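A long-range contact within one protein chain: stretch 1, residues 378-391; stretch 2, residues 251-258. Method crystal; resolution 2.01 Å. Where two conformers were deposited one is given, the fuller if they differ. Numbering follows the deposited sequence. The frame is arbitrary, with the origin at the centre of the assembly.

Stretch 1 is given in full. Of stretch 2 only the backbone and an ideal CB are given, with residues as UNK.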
# COMPACT_ATOMS: atom_id res chain seq x y z
N ALA A 378 6.90 1.12 -7.80
CA ALA A 378 5.83 1.95 -7.21
C ALA A 378 5.35 1.42 -5.88
O ALA A 378 5.12 2.20 -4.94
CB ALA A 378 4.61 2.06 -8.15
N ILE A 379 5.08 0.12 -5.80
CA ILE A 379 4.42 -0.41 -4.60
C ILE A 379 5.37 -0.50 -3.38
O ILE A 379 4.90 -0.63 -2.29
CB ILE A 379 3.71 -1.78 -4.85
CG1 ILE A 379 4.72 -2.86 -5.26
CG2 ILE A 379 2.53 -1.61 -5.85
CD1 ILE A 379 4.12 -4.23 -5.65
N ASP A 380 6.67 -0.41 -3.60
CA ASP A 380 7.67 -0.34 -2.50
C ASP A 380 8.01 1.13 -2.13
O ASP A 380 8.18 1.46 -0.95
CB ASP A 380 8.90 -1.14 -2.91
CG ASP A 380 8.61 -2.70 -3.06
OD1 ASP A 380 7.62 -3.20 -2.49
OD2 ASP A 380 9.42 -3.43 -3.68
N GLN A 381 8.03 2.03 -3.12
CA GLN A 381 8.34 3.44 -2.91
C GLN A 381 7.19 4.23 -2.26
O GLN A 381 7.41 5.08 -1.41
CB GLN A 381 8.77 4.12 -4.21
CG GLN A 381 10.09 3.61 -4.81
CD GLN A 381 11.27 3.57 -3.83
OE1 GLN A 381 11.41 2.63 -3.02
NE2 GLN A 381 12.17 4.47 -4.01
N GLY A 382 5.95 3.93 -2.65
CA GLY A 382 4.82 4.67 -2.15
C GLY A 382 4.71 4.66 -0.63
O GLY A 382 4.54 5.73 -0.02
N PRO A 383 4.77 3.46 -0.03
CA PRO A 383 4.61 3.39 1.44
C PRO A 383 5.73 4.08 2.22
O PRO A 383 5.49 4.53 3.34
CB PRO A 383 4.56 1.86 1.73
CG PRO A 383 4.08 1.24 0.42
CD PRO A 383 4.70 2.12 -0.66
N ILE A 384 6.91 4.17 1.64
CA ILE A 384 8.00 4.86 2.30
C ILE A 384 7.62 6.32 2.50
O ILE A 384 7.74 6.83 3.61
CB ILE A 384 9.34 4.74 1.54
CG1 ILE A 384 9.81 3.29 1.53
CG2 ILE A 384 10.40 5.67 2.15
CD1 ILE A 384 10.98 3.04 0.55
N ILE A 385 7.11 6.97 1.45
CA ILE A 385 6.75 8.40 1.54
C ILE A 385 5.61 8.56 2.52
O ILE A 385 5.64 9.40 3.43
CB ILE A 385 6.28 9.02 0.18
CG1 ILE A 385 7.34 8.93 -0.89
CG2 ILE A 385 5.92 10.51 0.36
CD1 ILE A 385 6.81 9.14 -2.30
N VAL A 386 4.56 7.76 2.34
CA VAL A 386 3.31 7.98 3.04
C VAL A 386 3.35 7.56 4.50
O VAL A 386 2.78 8.23 5.33
CB VAL A 386 2.11 7.27 2.29
CG1 VAL A 386 0.84 7.34 3.13
CG2 VAL A 386 1.89 7.92 0.94
N MSE A 387 4.02 6.46 4.82
CA MSE A 387 4.05 5.99 6.22
C MSE A 387 4.99 6.84 7.04
O MSE A 387 4.73 7.08 8.20
CB MSE A 387 4.40 4.49 6.32
CG MSE A 387 3.36 3.56 5.65
SE MSE A 387 1.59 3.65 6.44
CE MSE A 387 1.71 2.38 7.90
N ILE A 388 6.05 7.37 6.42
CA ILE A 388 6.88 8.36 7.09
C ILE A 388 5.98 9.52 7.44
O ILE A 388 5.98 9.99 8.59
CB ILE A 388 8.11 8.83 6.26
CG1 ILE A 388 9.19 7.73 6.21
CG2 ILE A 388 8.69 10.16 6.81
CD1 ILE A 388 10.29 7.98 5.17
N GLU A 389 5.15 9.97 6.50
CA GLU A 389 4.32 11.12 6.86
C GLU A 389 3.29 10.80 7.97
O GLU A 389 3.05 11.63 8.86
CB GLU A 389 3.56 11.69 5.64
CG GLU A 389 2.92 13.02 5.90
CD GLU A 389 3.94 14.07 6.33
OE1 GLU A 389 5.04 14.05 5.73
OE2 GLU A 389 3.64 14.88 7.25
N ASN A 390 2.64 9.64 7.89
CA ASN A 390 1.75 9.23 8.95
C ASN A 390 2.43 9.23 10.33
O ASN A 390 1.85 9.71 11.30
CB ASN A 390 1.13 7.86 8.67
CG ASN A 390 -0.04 7.94 7.71
OD1 ASN A 390 -0.70 8.99 7.65
ND2 ASN A 390 -0.31 6.84 6.95
N TYR A 391 3.65 8.71 10.40
CA TYR A 391 4.45 8.82 11.64
C TYR A 391 4.66 10.26 12.05
O TYR A 391 4.53 10.59 13.21
CB TYR A 391 5.82 8.15 11.48
CG TYR A 391 6.81 8.48 12.56
CD1 TYR A 391 6.58 8.09 13.88
CD2 TYR A 391 7.97 9.20 12.28
CE1 TYR A 391 7.48 8.37 14.88
CE2 TYR A 391 8.89 9.48 13.29
CZ TYR A 391 8.61 9.06 14.58
OH TYR A 391 9.46 9.33 15.59
N UNK A 251 2.20 -6.47 4.46
CA UNK A 251 0.85 -6.68 4.96
C UNK A 251 0.45 -5.60 6.01
O UNK A 251 -0.73 -5.33 6.17
CB UNK A 251 0.74 -8.08 5.57
N UNK A 252 1.42 -4.99 6.71
CA UNK A 252 1.13 -3.91 7.70
C UNK A 252 1.12 -2.51 7.06
O UNK A 252 0.95 -1.52 7.77
CB UNK A 252 2.17 -3.94 8.82
N UNK A 253 1.27 -2.44 5.73
CA UNK A 253 1.38 -1.18 5.03
C UNK A 253 0.20 -0.87 4.09
O UNK A 253 -0.34 0.20 4.15
CB UNK A 253 2.68 -1.17 4.23
N UNK A 254 -0.15 -1.74 3.17
CA UNK A 254 -0.98 -1.27 2.04
C UNK A 254 -2.42 -0.80 2.40
O UNK A 254 -2.90 0.18 1.84
CB UNK A 254 -1.08 -2.40 1.02
N UNK A 255 -3.09 -1.52 3.27
CA UNK A 255 -4.43 -1.16 3.75
C UNK A 255 -4.39 -0.10 4.85
O UNK A 255 -5.44 0.48 5.13
CB UNK A 255 -5.15 -2.41 4.27
N UNK A 256 -3.21 0.20 5.41
CA UNK A 256 -3.05 1.05 6.62
C UNK A 256 -2.32 2.36 6.31
O UNK A 256 -1.71 3.03 7.16
CB UNK A 256 -2.28 0.29 7.70
N UNK A 257 -2.43 2.72 5.07
CA UNK A 257 -1.96 4.00 4.56
C UNK A 257 -3.01 5.07 4.89
O UNK A 257 -2.70 6.16 5.39
CB UNK A 257 -1.70 3.93 3.05
N UNK A 258 -4.28 4.74 4.63
CA UNK A 258 -5.41 5.62 5.04
C UNK A 258 -6.12 5.15 6.31
O UNK A 258 -6.49 5.95 7.18
CB UNK A 258 -6.44 5.71 3.91

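Stretch 1 is a helix, kinked at Pro383, and the face it offers is mostly apolar: Ile379, Pro383, Val386 and Met387, with the amide of Asn390 at one end. Stretch 2 crosses this face without regular secondary structure.

Position 251 has nothing of the helix within reach of its CB, so stretch 1 sets no preference there. The residue is Phe251, and it makes no contact. At 252 the CB points sideways, and the helix again selects little; the residue is Thr252, whose backbone O lies 4.0 Å from CE of Met387.

Position 253 points toward the helix, its ideal CB 4.4 Å from CB of Pro383 and 5.0 Å from CG of Met387. Apolar or flat side chains would suit, provided any polar group finds a partner away from these carbons. His253 is found: its CB packs 4.3 Å from CB of Pro383, while NE2 is hydrogen-bonded elsewhere in the structure.

The CB of 254 points sideways and touches nothing, yet Ile379 and Pro383 present carbon, and the carbonyl of Ile379 and the carboxylate of Asp380 lie farther out. A long side chain, apolar along its length and perhaps polar at its tip, would serve. Tyr254 combines both. Its CE1 is 4.0 Å from CG of Pro383 and its CZ 4.0 Å from CB of Ile379. Its OH hydrogen-bonds a water at 2.7 Å, and that water donates to OD1 of Asp380, also at 2.7 Å, joining the two side chains.

Position 255 is out of reach and unconstrained by the helix; it is Ser255.

At 256 the ideal CB lies 4.5 Å from CE of Met387, but its direction is sideways, so many side chains could start here and leave. Tyr256 does so: its end leads away, and its backbone O remains 3.4 Å from SE of Met387.

Position 257 starts sideways beside Val386, its ideal CB 4.3 Å from CG1 of that residue, with Pro383 and Gly382 beyond. Leucine, isoleucine or methionine would be plausible; a long, flexible chain reaches farthest. Met257, a selenomethionine, places CG 3.2 Å from CG1 of Val386, a tight approach, SE 3.9 Å from CB of Pro383 and CE 3.6 Å from the O of Gly382. Its backbone O accepts a hydrogen bond from ND2 of Asn390 at 2.9 Å, an anchor independent of the side chain.

At 258 a CB would point away, with no helix atom near, so stretch 1 demands nothing; the residue is Gly258.

Stretch 2 (251-258) FTHYSYMG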
# COMPACT_ATOMS: atom_id res chain seq x y z
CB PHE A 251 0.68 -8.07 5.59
CG PHE A 251 0.74 -9.26 4.62
CD1 PHE A 251 0.87 -9.11 3.25
CD2 PHE A 251 0.66 -10.57 5.14
CE1 PHE A 251 0.90 -10.22 2.41
CE2 PHE A 251 0.69 -11.67 4.32
CZ PHE A 251 0.78 -11.49 2.94
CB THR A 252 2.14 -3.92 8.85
OG1 THR A 252 3.43 -3.49 8.36
CG2 THR A 252 2.21 -5.34 9.46
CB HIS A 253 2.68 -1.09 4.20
CG HIS A 253 3.90 -1.35 4.99
ND1 HIS A 253 5.03 -1.90 4.42
CD2 HIS A 253 4.15 -1.24 6.32
CE1 HIS A 253 5.94 -2.09 5.37
NE2 HIS A 253 5.44 -1.68 6.53
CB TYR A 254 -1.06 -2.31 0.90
CG TYR A 254 0.19 -2.62 0.12
CD1 TYR A 254 1.41 -2.03 0.41
CD2 TYR A 254 0.15 -3.53 -0.94
CE1 TYR A 254 2.56 -2.36 -0.30
CE2 TYR A 254 1.27 -3.85 -1.66
CZ TYR A 254 2.49 -3.26 -1.35
OH TYR A 254 3.64 -3.61 -2.05
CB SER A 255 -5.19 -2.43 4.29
OG SER A 255 -5.48 -3.38 3.26
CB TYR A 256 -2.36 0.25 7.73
CG TYR A 256 -3.09 -1.05 7.91
CD1 TYR A 256 -4.38 -1.07 8.48
CD2 TYR A 256 -2.57 -2.24 7.43
CE1 TYR A 256 -5.09 -2.26 8.61
CE2 TYR A 256 -3.27 -3.44 7.54
CZ TYR A 256 -4.54 -3.44 8.11
OH TYR A 256 -5.24 -4.62 8.21
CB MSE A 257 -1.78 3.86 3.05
CG MSE A 257 -0.55 4.48 2.60
SE MSE A 257 0.93 3.27 2.30
CE MSE A 257 1.28 4.22 0.59
O HOH W 1 5.85 -3.19 -0.48
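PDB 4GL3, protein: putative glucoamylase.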